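Local atomic coordinates of MdbA protein (Corynebacterium matruchotii ATCC 14266, PDB entry 6BO0), a protein that catalyses thiol-disulfide exchange as a DsbA-like member of the thioredoxin superfamily, probably forming disulfide bonds in exported proteins. Residues A96-A101 against G152-E157; G85-S90 against E157-A162; K102-Q107 against D143-K148; S26-V31 against Q107-F112. One frame throughout, in Å; residues are numbered along the deposited sequence.

Contact 1 of 4, residues A96-A101 against G152-E157; sequences AAYTIA and GTYSDE
Y98 swings its ring anti to the backbone N (chi1 175°), while Y154 holds its CG beside the backbone N (chi1 -64°), and these two turns bring the rings together in an offset edge-to-face stack. The pair joins helix 89-103 to the start of helix 155-172, within the all-helical insertion that DsbA-like proteins add to the thioredoxin fold. The edge of Y98 is directed at the face of Y154; the planes stand at 86° with centroids 5.8 Å apart, and Y98 CD2 comes within 3.9 Å of Y154 CB. T99 flanks the stack, its OG1 near the ring edge of Y154 at 3.5 Å from CD2. The same OG1 bonds to T95 O and accepts from a water, 2.8 Å away, that takes the N-H of Y154, the N-cap residue of the second helix. The hydroxyl of Y154 turns to D103 and K148. At the hydroxyl end of Y98, E157 OE2 lies at the ring edge, the carboxylate plane turned almost perpendicular to the ring. K102 NZ forms a salt bridge to E157 OE2 as well, which would favour the ionised carboxylate. Y98 OH donates to the anti lone pair of E157 OE2 over a short 2.5 Å.

Contact 2 of 4, residues G85-S90 against E157-A162; sequences GEIGHS and EFKKIA
The CA atoms of I87 and K159 stand 9.3 Å apart and those of S90 and A162 9.7 Å, so the loop entering helix 89-103 faces helix 155-172 at a distance that long side chains of the latter reach across, one to I87 and one to the backbone O of S90. In the outer touch, I87 has CG1 beside its backbone N and bends again at chi2 (-55°), which carries CD1 out to the lysine. K159 runs extended beyond CG and crosses the isoleucine side chain at about a right angle. In the conformer given, I87 CD1 meets the aliphatic part of the lysine, 3.6 Å from CE, with K159 NZ slightly farther from the methyl at 3.9 Å. Deeper down, F158 has its CG anti to the backbone N (chi1 178°), and the ring reaches the first turn of helix 89-103, where F158 CE2 lies 4.0 Å from the carbonyl oxygen S90 O. That oxygen approaches the ring obliquely.

The phenyl ring continues along the same helix onto N91, T95 and Y98. G88 is the N-cap residue of helix 89-103, and D83 accepts from the backbone N of both G88 and S90. S90 OG turns from the contact to D46 and S48, the latter next to C49, found as S-hydroxycysteine, so this helix start lies beside the thiol site of the thioredoxin fold.

Across the two segments the chemistry is van der Waals in kind. The lysine was modelled in two conformers, so its touch on I87 and its weak ion pair with D156 are doubtful; the join implied is apolar, resting on the buried F158.

Contact 3 of 4, residues K102-Q107 against D143-K148; sequences KDDSAQ and DETVKK
The carboxylates of D103 and D104 are the flat groups here, and each offers an oxygen to a side chain of helix 143-151. K148 NZ reaches D103 OD2 on the syn side, 17° out of the carboxylate plane, in a 2.8 Å salt bridge, the extended lysine crossing the aspartate at about a right angle. D104 uses anti lone pairs on both oxygens: T145 OG1 donates to D104 OD2 at 2.7 Å, and the backbone S105 N donates to D104 OD1 at 2.8 Å with an angle of 153°. The T145 hydroxyl is placed for its bond by lying anti to the carbonyl carbon (chi1 -58°). Held from both ends, the carboxylate of D104 has little freedom to rotate, and K142 N adds a further bond to OD2. T145 OG1 also accepts from a water that donates to D103 OD2, each bond being 2.9 Å. This water ties the two aspartates together through T145. S105 is the N-cap of helix 106-118, with OG accepting from V108 N. The arrangement is that of a helix-to-helix turn, here between helices 89-103 and 106-118, pinned to a third helix in the helical insertion of a DsbA-like fold.

Contact 4 of 4, residues S26-V31 against Q107-F112; sequences SAVQLV and QVYWNF
V28 presses one methyl onto the ring of Y109, and L30, two residues on along the strand, sets its forked end against Y109 and W110 together. Strand 27-31 and the helical segment 107-112 are separated by 11.3 Å at the closest approach of their axes and are inclined at 113°, which leaves room for one layer of large side chains. Y109 fills much of it. With CG anti to the backbone N (chi1 174°), its ring extends from the helix while V28 comes from the opposite direction. V28 CG1 is the bump on the strand side: it sits 3.7 Å above the plane of the Y109 ring, offset toward the rim, a CH-pi contact in which it is 3.8 Å from Y109 CZ.

At the neighbouring step L30 bridges the two rings, one methyl against the phenol and the other at the indole edge. Its CD2 approaches Y109 obliquely, 4.2 Å from Y109 CD2, and its CD1 lies near the indole plane, 4.3 Å from W110 CZ3.

Around this layer, A101 of helix 89-103 packs on both V28 and Y109, and W110 also rests on D60, M63 and K64 of helix 51-68 while its NE1 bonds to E15. Contact 4 therefore lies where the thioredoxin sheet receives the helical insertion. All four touching side chains are buried and meet through methyls and ring carbons, which implies that the strand and helix are held here by apolar packing and dispersion, closest where V28 CG1 meets the Y109 ring, with the indole N-H satisfied off to one side.

Overall arrangement
Contacts 1, 2 and 3 all use helix 89-103: contact 2 at its start, contact 1 in its middle and contact 3 at its end. Along the chain they are nested, contact 3 inside contact 1 and contact 1 inside contact 2. Centres of contacts 1 and 3, about 9 Å apart, touch through side chains of helices 89-103, 143-151 and 155-172; contacts 1 and 2, about 10 Å apart, share E157. Contact 4, about 12 Å from contact 1, alternates with the other three in the sequence and connects the six-stranded mixed sheet to helix 106-118. Together they tie the helical insertion to itself and to the thioredoxin core that carries C49.

Contact 1 of 4, residues A96-A101 against G152-E157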
loop_
_atom_site.group_PDB
_atom_site.type_symbol
_atom_site.label_atom_id
_atom_site.label_comp_id
_atom_site.label_asym_id
_atom_site.label_seq_id
_atom_site.Cartn_x
_atom_site.Cartn_y
_atom_site.Cartn_z
ATOM N N ALA A 96 5.401 -5.311 -6.319
ATOM C CA ALA A 96 5.961 -6.036 -5.188
ATOM C C ALA A 96 5.018 -6.038 -3.986
ATOM O O ALA A 96 4.760 -7.090 -3.400
ATOM C CB ALA A 96 7.302 -5.446 -4.789
ATOM N N ALA A 97 4.499 -4.864 -3.627
ATOM C CA ALA A 97 3.599 -4.780 -2.493
ATOM C C ALA A 97 2.311 -5.565 -2.730
ATOM O O ALA A 97 1.792 -6.213 -1.809
ATOM C CB ALA A 97 3.293 -3.335 -2.163
ATOM N N TYR A 98 1.805 -5.533 -3.968
ATOM C CA TYR A 98 0.588 -6.258 -4.329
ATOM C C TYR A 98 0.774 -7.754 -4.199
ATOM O O TYR A 98 -0.116 -8.476 -3.751
ATOM C CB TYR A 98 0.163 -5.887 -5.756
ATOM C CG TYR A 98 -1.005 -6.662 -6.273
ATOM C CD1 TYR A 98 -2.299 -6.329 -5.914
ATOM C CD2 TYR A 98 -0.813 -7.755 -7.115
ATOM C CE1 TYR A 98 -3.379 -7.073 -6.359
ATOM C CE2 TYR A 98 -1.883 -8.495 -7.561
ATOM C CZ TYR A 98 -3.169 -8.138 -7.182
ATOM O OH TYR A 98 -4.236 -8.875 -7.651
ATOM N N THR A 99 1.937 -8.229 -4.602
ATOM C CA THR A 99 2.268 -9.650 -4.514
ATOM C C THR A 99 2.217 -10.116 -3.059
ATOM O O THR A 99 1.667 -11.184 -2.737
ATOM C CB THR A 99 3.666 -9.918 -5.101
ATOM O OG1 THR A 99 3.720 -9.465 -6.451
ATOM C CG2 THR A 99 4.015 -11.390 -5.066
ATOM N N ILE A 100 2.783 -9.293 -2.168
ATOM C CA ILE A 100 2.734 -9.607 -0.743
ATOM C C ILE A 100 1.280 -9.550 -0.228
ATOM O O ILE A 100 0.845 -10.422 0.526
ATOM C CB ILE A 100 3.650 -8.658 0.050
ATOM C CG1 ILE A 100 5.098 -8.792 -0.418
ATOM C CG2 ILE A 100 3.545 -8.868 1.523
ATOM C CD1 ILE A 100 6.025 -7.724 0.106
ATOM N N ALA A 101 0.541 -8.530 -0.643
ATOM C CA ALA A 101 -0.853 -8.409 -0.220
ATOM C C ALA A 101 -1.669 -9.626 -0.609
ATOM O O ALA A 101 -2.533 -10.056 0.160
ATOM C CB ALA A 101 -1.488 -7.168 -0.814
ATOM N N GLY A 152 8.160 -10.960 -11.427
ATOM C CA GLY A 152 7.091 -10.131 -11.952
ATOM C C GLY A 152 5.840 -10.898 -12.317
ATOM O O GLY A 152 5.114 -10.542 -13.235
ATOM N N THR A 153 5.559 -11.937 -11.557
ATOM C CA THR A 153 4.404 -12.781 -11.808
ATOM C C THR A 153 3.104 -11.978 -11.885
ATOM O O THR A 153 2.234 -12.263 -12.709
ATOM C CB THR A 153 4.353 -13.918 -10.765
ATOM O OG1 THR A 153 5.578 -14.661 -10.835
ATOM C CG2 THR A 153 3.146 -14.822 -10.970
ATOM N N TYR A 154 2.982 -10.968 -11.015
ATOM C CA TYR A 154 1.782 -10.149 -10.988
ATOM C C TYR A 154 1.954 -8.786 -11.641
ATOM O O TYR A 154 1.089 -7.904 -11.448
ATOM C CB TYR A 154 1.268 -9.989 -9.558
ATOM C CG TYR A 154 0.816 -11.284 -8.911
ATOM C CD1 TYR A 154 -0.052 -12.173 -9.539
ATOM C CD2 TYR A 154 1.222 -11.582 -7.636
ATOM C CE1 TYR A 154 -0.473 -13.332 -8.883
ATOM C CE2 TYR A 154 0.800 -12.697 -6.972
ATOM C CZ TYR A 154 -0.031 -13.584 -7.597
ATOM O OH TYR A 154 -0.439 -14.696 -6.905
ATOM N N SER A 155 3.006 -8.562 -12.420
ATOM C CA SER A 155 3.173 -7.258 -13.051
ATOM C C SER A 155 2.011 -6.831 -13.904
ATOM O O SER A 155 1.550 -5.693 -13.835
ATOM C CB SER A 155 4.460 -7.228 -13.856
ATOM O OG SER A 155 5.584 -7.307 -12.983
ATOM N N ASP A 156 1.499 -7.737 -14.716
ATOM C CA ASP A 156 0.398 -7.379 -15.583
ATOM C C ASP A 156 -0.908 -7.221 -14.802
ATOM O O ASP A 156 -1.696 -6.313 -15.078
ATOM C CB ASP A 156 0.291 -8.399 -16.704
ATOM C CG ASP A 156 1.451 -8.284 -17.718
ATOM O OD1 ASP A 156 2.212 -7.281 -17.690
ATOM O OD2 ASP A 156 1.594 -9.194 -18.551
ATOM N N GLU A 157 -1.136 -8.087 -13.822
ATOM C CA GLU A 157 -2.296 -7.958 -12.952
ATOM C C GLU A 157 -2.275 -6.599 -12.249
ATOM O O GLU A 157 -3.296 -5.908 -12.153
ATOM C CB GLU A 157 -2.273 -9.094 -11.968
ATOM C CG GLU A 157 -3.497 -9.239 -11.090
ATOM C CD GLU A 157 -3.583 -10.628 -10.468
ATOM O OE1 GLU A 157 -3.519 -11.628 -11.209
ATOM O OE2 GLU A 157 -3.741 -10.746 -9.257
HETATM O O HOH W 1 4.792 -10.311 -8.933
#

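Contact 2 of 4, residues G85-S90 against E157-A162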
loop_
_atom_site.group_PDB
_atom_site.type_symbol
_atom_site.label_atom_id
_atom_site.label_comp_id
_atom_site.label_asym_id
_atom_site.label_seq_id
_atom_site.Cartn_x
_atom_site.Cartn_y
_atom_site.Cartn_z
ATOM N N GLY A 85 3.297 6.346 -17.763
ATOM C CA GLY A 85 3.042 5.321 -18.780
ATOM C C GLY A 85 4.118 4.265 -18.926
ATOM O O GLY A 85 3.893 3.219 -19.548
ATOM N N GLU A 86 5.294 4.536 -18.388
ATOM C CA GLU A 86 6.397 3.575 -18.451
ATOM C C GLU A 86 6.343 2.600 -17.277
ATOM O O GLU A 86 5.585 2.800 -16.339
ATOM C CB GLU A 86 7.709 4.338 -18.439
ATOM C CG GLU A 86 7.829 5.321 -19.599
ATOM C CD GLU A 86 9.231 5.400 -20.164
ATOM O OE1 GLU A 86 9.811 4.340 -20.490
ATOM O OE2 GLU A 86 9.750 6.525 -20.301
ATOM N N ILE A 87 7.140 1.543 -17.338
ATOM C CA ILE A 87 7.267 0.636 -16.207
ATOM C C ILE A 87 8.462 1.104 -15.379
ATOM O O ILE A 87 9.628 0.831 -15.663
ATOM C CB ILE A 87 7.403 -0.826 -16.648
ATOM C CG1 ILE A 87 6.213 -1.230 -17.544
ATOM C CG2 ILE A 87 7.490 -1.753 -15.437
ATOM C CD1 ILE A 87 4.851 -0.985 -16.918
ATOM N N GLY A 88 8.133 1.849 -14.346
ATOM C CA GLY A 88 9.089 2.484 -13.476
ATOM C C GLY A 88 8.872 2.099 -12.026
ATOM O O GLY A 88 8.357 1.032 -11.732
ATOM N N HIS A 89 9.279 3.004 -11.141
ATOM C CA HIS A 89 9.249 2.720 -9.737
ATOM C C HIS A 89 7.854 2.459 -9.199
ATOM O O HIS A 89 7.636 1.573 -8.365
ATOM C CB HIS A 89 9.906 3.846 -8.942
ATOM C CG HIS A 89 10.089 3.499 -7.511
ATOM N ND1 HIS A 89 11.105 2.664 -7.093
ATOM C CD2 HIS A 89 9.377 3.858 -6.419
ATOM C CE1 HIS A 89 10.994 2.520 -5.784
ATOM N NE2 HIS A 89 9.951 3.222 -5.354
ATOM N N SER A 90 6.889 3.257 -9.655
ATOM C CA SER A 90 5.541 3.087 -9.118
ATOM C C SER A 90 4.981 1.706 -9.433
ATOM O O SER A 90 4.305 1.074 -8.602
ATOM C CB SER A 90 4.597 4.166 -9.628
ATOM O OG SER A 90 5.073 5.461 -9.280
ATOM N N GLU A 157 -1.136 -8.087 -13.822
ATOM C CA GLU A 157 -2.296 -7.958 -12.952
ATOM C C GLU A 157 -2.275 -6.599 -12.249
ATOM O O GLU A 157 -3.296 -5.908 -12.153
ATOM C CB GLU A 157 -2.273 -9.094 -11.968
ATOM C CG GLU A 157 -3.497 -9.239 -11.090
ATOM C CD GLU A 157 -3.583 -10.628 -10.468
ATOM O OE1 GLU A 157 -3.519 -11.628 -11.209
ATOM O OE2 GLU A 157 -3.741 -10.746 -9.257
ATOM N N PHE A 158 -1.096 -6.190 -11.788
ATOM C CA PHE A 158 -0.960 -4.918 -11.115
ATOM C C PHE A 158 -1.239 -3.744 -12.055
ATOM O O PHE A 158 -1.833 -2.754 -11.653
ATOM C CB PHE A 158 0.421 -4.764 -10.461
ATOM C CG PHE A 158 0.557 -3.410 -9.807
ATOM C CD1 PHE A 158 -0.073 -3.155 -8.591
ATOM C CD2 PHE A 158 1.167 -2.363 -10.467
ATOM C CE1 PHE A 158 -0.060 -1.882 -8.045
ATOM C CE2 PHE A 158 1.176 -1.085 -9.923
ATOM C CZ PHE A 158 0.554 -0.851 -8.714
ATOM N N LYS A 159 -0.812 -3.833 -13.314
ATOM C CA LYS A 159 -1.135 -2.761 -14.268
ATOM C C LYS A 159 -2.646 -2.514 -14.304
ATOM O O LYS A 159 -3.110 -1.356 -14.328
ATOM C CB LYS A 159 -0.613 -3.081 -15.670
ATOM C CG LYS A 159 0.901 -2.984 -15.829
ATOM C CD LYS A 159 1.321 -3.276 -17.265
ATOM C CE LYS A 159 2.719 -3.877 -17.350
ATOM N NZ LYS A 159 3.181 -3.953 -18.762
ATOM N N LYS A 160 -3.418 -3.594 -14.325
ATOM C CA LYS A 160 -4.874 -3.467 -14.325
ATOM C C LYS A 160 -5.403 -2.935 -12.990
ATOM O O LYS A 160 -6.354 -2.152 -12.970
ATOM C CB LYS A 160 -5.549 -4.802 -14.673
ATOM C CG LYS A 160 -7.076 -4.712 -14.704
ATOM C CD LYS A 160 -7.716 -5.905 -15.381
ATOM C CE LYS A 160 -9.133 -6.186 -14.919
ATOM N NZ LYS A 160 -10.049 -5.039 -14.852
ATOM N N ILE A 161 -4.853 -3.398 -11.867
ATOM C CA ILE A 161 -5.217 -2.847 -10.528
ATOM C C ILE A 161 -5.099 -1.312 -10.571
ATOM O O ILE A 161 -6.004 -0.572 -10.172
ATOM C CB ILE A 161 -4.227 -3.397 -9.410
ATOM C CG1 ILE A 161 -4.388 -4.898 -9.140
ATOM C CG2 ILE A 161 -4.326 -2.575 -8.107
ATOM C CD1 ILE A 161 -5.665 -5.285 -8.445
ATOM N N ALA A 162 -3.944 -0.831 -11.015
ATOM C CA ALA A 162 -3.659 0.600 -11.022
ATOM C C ALA A 162 -4.617 1.355 -11.953
ATOM O O ALA A 162 -5.158 2.405 -11.587
ATOM C CB ALA A 162 -2.216 0.812 -11.447
#

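Contact 3 of 4, residues K102-Q107 against D143-K148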
loop_
_atom_site.group_PDB
_atom_site.type_symbol
_atom_site.label_atom_id
_atom_site.label_comp_id
_atom_site.label_asym_id
_atom_site.label_seq_id
_atom_site.Cartn_x
_atom_site.Cartn_y
_atom_site.Cartn_z
ATOM N N LYS A 102 -1.446 -10.124 -1.816
ATOM C CA LYS A 102 -2.254 -11.205 -2.347
ATOM C C LYS A 102 -1.846 -12.570 -1.781
ATOM O O LYS A 102 -2.709 -13.408 -1.486
ATOM C CB LYS A 102 -2.168 -11.223 -3.878
ATOM C CG LYS A 102 -3.189 -12.154 -4.523
ATOM C CD LYS A 102 -3.146 -12.106 -6.033
ATOM C CE LYS A 102 -4.248 -12.988 -6.563
ATOM N NZ LYS A 102 -4.412 -12.987 -8.024
ATOM N N ASP A 103 -0.533 -12.798 -1.630
ATOM C CA ASP A 103 -0.003 -14.140 -1.300
ATOM C C ASP A 103 0.568 -14.309 0.073
ATOM O O ASP A 103 0.923 -15.434 0.454
ATOM C CB ASP A 103 1.187 -14.497 -2.171
ATOM C CG ASP A 103 0.831 -14.823 -3.543
ATOM O OD1 ASP A 103 -0.297 -14.588 -3.998
ATOM O OD2 ASP A 103 1.744 -15.357 -4.229
ATOM N N ASP A 104 0.731 -13.239 0.816
ATOM C CA ASP A 104 1.500 -13.278 2.018
ATOM C C ASP A 104 0.704 -12.675 3.175
ATOM O O ASP A 104 -0.511 -12.528 3.086
ATOM C CB ASP A 104 2.873 -12.619 1.789
ATOM C CG ASP A 104 4.001 -13.320 2.535
ATOM O OD1 ASP A 104 3.998 -13.284 3.789
ATOM O OD2 ASP A 104 4.874 -13.908 1.874
ATOM N N SER A 105 1.369 -12.416 4.286
ATOM C CA SER A 105 0.672 -12.035 5.501
ATOM C C SER A 105 0.440 -10.520 5.572
ATOM O O SER A 105 1.159 -9.697 4.985
ATOM C CB SER A 105 1.447 -12.463 6.751
ATOM O OG SER A 105 2.633 -11.698 6.874
ATOM N N ALA A 106 -0.583 -10.163 6.331
ATOM C CA ALA A 106 -0.878 -8.775 6.617
ATOM C C ALA A 106 0.303 -8.073 7.260
ATOM O O ALA A 106 0.610 -6.904 6.950
ATOM C CB ALA A 106 -2.106 -8.666 7.522
ATOM N N GLN A 107 1.027 -8.791 8.116
ATOM C CA GLN A 107 2.133 -8.190 8.809
ATOM C C GLN A 107 3.276 -7.818 7.827
ATOM O O GLN A 107 3.882 -6.730 7.907
ATOM C CB GLN A 107 2.629 -9.108 9.904
ATOM C CG GLN A 107 3.713 -8.485 10.711
ATOM C CD GLN A 107 3.898 -9.220 12.007
ATOM O OE1 GLN A 107 4.966 -9.741 12.280
ATOM N NE2 GLN A 107 2.834 -9.313 12.796
ATOM N N ASP A 143 9.066 -17.777 0.848
ATOM C CA ASP A 143 9.964 -18.055 -0.264
ATOM C C ASP A 143 9.270 -17.856 -1.603
ATOM O O ASP A 143 9.845 -17.280 -2.536
ATOM C CB ASP A 143 10.510 -19.494 -0.143
ATOM C CG ASP A 143 11.300 -19.749 1.127
ATOM O OD1 ASP A 143 11.812 -18.808 1.738
ATOM O OD2 ASP A 143 11.441 -20.945 1.472
ATOM N N GLU A 144 8.052 -18.375 -1.742
ATOM C CA GLU A 144 7.344 -18.272 -3.012
ATOM C C GLU A 144 6.972 -16.820 -3.342
ATOM O O GLU A 144 6.934 -16.435 -4.518
ATOM C CB GLU A 144 6.099 -19.161 -2.965
ATOM C CG GLU A 144 5.300 -19.205 -4.246
ATOM C CD GLU A 144 5.978 -19.882 -5.425
ATOM O OE1 GLU A 144 7.128 -20.413 -5.319
ATOM O OE2 GLU A 144 5.354 -19.854 -6.507
ATOM N N THR A 145 6.681 -16.038 -2.303
ATOM C CA THR A 145 6.372 -14.617 -2.513
ATOM C C THR A 145 7.582 -13.882 -3.072
ATOM O O THR A 145 7.470 -13.093 -3.995
ATOM C CB THR A 145 5.906 -13.979 -1.219
ATOM O OG1 THR A 145 4.765 -14.699 -0.744
ATOM C CG2 THR A 145 5.593 -12.497 -1.358
ATOM N N VAL A 146 8.739 -14.148 -2.487
ATOM C CA VAL A 146 9.983 -13.547 -2.931
ATOM C C VAL A 146 10.215 -13.887 -4.413
ATOM O O VAL A 146 10.552 -13.024 -5.212
ATOM C CB VAL A 146 11.145 -14.020 -2.025
ATOM C CG1 VAL A 146 12.489 -13.528 -2.549
ATOM C CG2 VAL A 146 10.953 -13.525 -0.593
ATOM N N LYS A 147 10.044 -15.174 -4.757
ATOM C CA LYS A 147 10.201 -15.583 -6.153
ATOM C C LYS A 147 9.225 -14.831 -7.076
ATOM O O LYS A 147 9.611 -14.359 -8.141
ATOM C CB LYS A 147 9.994 -17.088 -6.264
ATOM C CG LYS A 147 10.198 -17.639 -7.664
ATOM C CD LYS A 147 9.654 -19.044 -7.808
ATOM C CE LYS A 147 10.469 -20.011 -7.015
ATOM N NZ LYS A 147 9.946 -21.377 -7.255
ATOM N N LYS A 148 7.948 -14.751 -6.675
ATOM C CA LYS A 148 6.961 -14.123 -7.533
ATOM C C LYS A 148 7.265 -12.642 -7.720
ATOM O O LYS A 148 6.990 -12.082 -8.786
ATOM C CB LYS A 148 5.574 -14.283 -6.971
ATOM C CG LYS A 148 5.016 -15.686 -7.176
ATOM C CD LYS A 148 3.563 -15.697 -6.751
ATOM C CE LYS A 148 2.970 -17.071 -6.735
ATOM N NZ LYS A 148 1.513 -16.917 -6.536
HETATM O O HOH W 2 3.658 -16.671 -2.550
#

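Contact 4 of 4, residues S26-V31 against Q107-F112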
loop_
_atom_site.group_PDB
_atom_site.type_symbol
_atom_site.label_atom_id
_atom_site.label_comp_id
_atom_site.label_asym_id
_atom_site.label_seq_id
_atom_site.Cartn_x
_atom_site.Cartn_y
_atom_site.Cartn_z
ATOM N N SER A 26 -9.955 -4.076 -7.103
ATOM C CA SER A 26 -8.642 -3.472 -7.286
ATOM C C SER A 26 -8.071 -2.943 -5.955
ATOM O O SER A 26 -7.059 -2.255 -5.961
ATOM C CB SER A 26 -8.704 -2.363 -8.338
ATOM O OG SER A 26 -9.701 -1.393 -8.014
ATOM N N ALA A 27 -8.698 -3.292 -4.834
ATOM C CA ALA A 27 -8.234 -2.854 -3.510
ATOM C C ALA A 27 -7.441 -3.923 -2.791
ATOM O O ALA A 27 -7.751 -5.114 -2.916
ATOM C CB ALA A 27 -9.427 -2.518 -2.629
ATOM N N VAL A 28 -6.447 -3.494 -2.020
ATOM C CA VAL A 28 -5.928 -4.296 -0.940
ATOM C C VAL A 28 -6.747 -3.938 0.293
ATOM O O VAL A 28 -6.667 -2.805 0.789
ATOM C CB VAL A 28 -4.408 -4.073 -0.716
ATOM C CG1 VAL A 28 -3.962 -4.816 0.524
ATOM C CG2 VAL A 28 -3.590 -4.489 -1.933
ATOM N N GLN A 29 -7.568 -4.888 0.739
ATOM C CA GLN A 29 -8.503 -4.656 1.835
ATOM C C GLN A 29 -7.862 -5.119 3.127
ATOM O O GLN A 29 -7.456 -6.281 3.257
ATOM C CB GLN A 29 -9.793 -5.451 1.565
ATOM C CG GLN A 29 -10.868 -5.365 2.650
ATOM C CD GLN A 29 -11.851 -6.544 2.592
ATOM O OE1 GLN A 29 -11.669 -7.575 3.265
ATOM N NE2 GLN A 29 -12.842 -6.430 1.746
ATOM N N LEU A 30 -7.823 -4.203 4.085
ATOM C CA LEU A 30 -7.345 -4.467 5.424
ATOM C C LEU A 30 -8.512 -4.310 6.381
ATOM O O LEU A 30 -9.111 -3.241 6.494
ATOM C CB LEU A 30 -6.230 -3.487 5.810
ATOM C CG LEU A 30 -5.098 -3.362 4.777
ATOM C CD1 LEU A 30 -4.093 -2.322 5.275
ATOM C CD2 LEU A 30 -4.393 -4.697 4.541
ATOM N N VAL A 31 -8.817 -5.368 7.103
ATOM C CA VAL A 31 -10.004 -5.389 7.971
ATOM C C VAL A 31 -9.770 -6.464 9.004
ATOM O O VAL A 31 -9.121 -7.477 8.733
ATOM C CB VAL A 31 -11.324 -5.637 7.200
ATOM C CG1 VAL A 31 -11.477 -7.082 6.765
ATOM C CG2 VAL A 31 -12.512 -5.205 8.029
ATOM N N GLN A 107 1.027 -8.791 8.116
ATOM C CA GLN A 107 2.133 -8.190 8.809
ATOM C C GLN A 107 3.276 -7.818 7.827
ATOM O O GLN A 107 3.882 -6.730 7.907
ATOM C CB GLN A 107 2.629 -9.108 9.904
ATOM C CG GLN A 107 3.713 -8.485 10.711
ATOM C CD GLN A 107 3.898 -9.220 12.007
ATOM O OE1 GLN A 107 4.966 -9.741 12.280
ATOM N NE2 GLN A 107 2.834 -9.313 12.796
ATOM N N VAL A 108 3.622 -8.750 6.948
ATOM C CA VAL A 108 4.676 -8.481 5.975
ATOM C C VAL A 108 4.228 -7.369 5.030
ATOM O O VAL A 108 5.010 -6.465 4.707
ATOM C CB VAL A 108 5.070 -9.774 5.238
ATOM C CG1 VAL A 108 6.094 -9.481 4.152
ATOM C CG2 VAL A 108 5.640 -10.782 6.196
ATOM N N TYR A 109 2.971 -7.409 4.604
ATOM C CA TYR A 109 2.441 -6.354 3.748
ATOM C C TYR A 109 2.571 -4.979 4.410
ATOM O O TYR A 109 3.051 -4.019 3.803
ATOM C CB TYR A 109 0.979 -6.628 3.378
ATOM C CG TYR A 109 0.395 -5.462 2.618
ATOM C CD1 TYR A 109 0.747 -5.205 1.305
ATOM C CD2 TYR A 109 -0.446 -4.565 3.234
ATOM C CE1 TYR A 109 0.254 -4.099 0.618
ATOM C CE2 TYR A 109 -0.930 -3.443 2.571
ATOM C CZ TYR A 109 -0.588 -3.220 1.268
ATOM O OH TYR A 109 -1.084 -2.108 0.639
ATOM N N TRP A 110 2.103 -4.884 5.650
ATOM C CA TRP A 110 2.110 -3.615 6.355
ATOM C C TRP A 110 3.521 -3.050 6.478
ATOM O O TRP A 110 3.771 -1.869 6.199
ATOM C CB TRP A 110 1.494 -3.818 7.744
ATOM C CG TRP A 110 1.452 -2.585 8.549
ATOM C CD1 TRP A 110 2.382 -2.157 9.456
ATOM C CD2 TRP A 110 0.466 -1.569 8.494
ATOM N NE1 TRP A 110 2.026 -0.942 9.981
ATOM C CE2 TRP A 110 0.847 -0.562 9.407
ATOM C CE3 TRP A 110 -0.712 -1.410 7.779
ATOM C CZ2 TRP A 110 0.091 0.577 9.599
ATOM C CZ3 TRP A 110 -1.459 -0.272 7.988
ATOM C CH2 TRP A 110 -1.055 0.692 8.885
ATOM N N ASN A 111 4.446 -3.897 6.904
ATOM C CA ASN A 111 5.821 -3.454 7.063
ATOM C C ASN A 111 6.493 -3.103 5.729
ATOM O O ASN A 111 7.260 -2.139 5.646
ATOM C CB ASN A 111 6.642 -4.472 7.850
ATOM C CG ASN A 111 6.303 -4.470 9.317
ATOM O OD1 ASN A 111 6.308 -3.421 9.944
ATOM N ND2 ASN A 111 5.977 -5.631 9.864
ATOM N N PHE A 112 6.181 -3.854 4.674
ATOM C CA PHE A 112 6.730 -3.573 3.352
ATOM C C PHE A 112 6.192 -2.252 2.809
ATOM O O PHE A 112 6.949 -1.451 2.258
ATOM C CB PHE A 112 6.439 -4.733 2.413
ATOM C CG PHE A 112 7.234 -4.713 1.138
ATOM C CD1 PHE A 112 8.505 -5.227 1.100
ATOM C CD2 PHE A 112 6.698 -4.203 -0.028
ATOM C CE1 PHE A 112 9.238 -5.243 -0.074
ATOM C CE2 PHE A 112 7.412 -4.251 -1.219
ATOM C CZ PHE A 112 8.688 -4.759 -1.219
#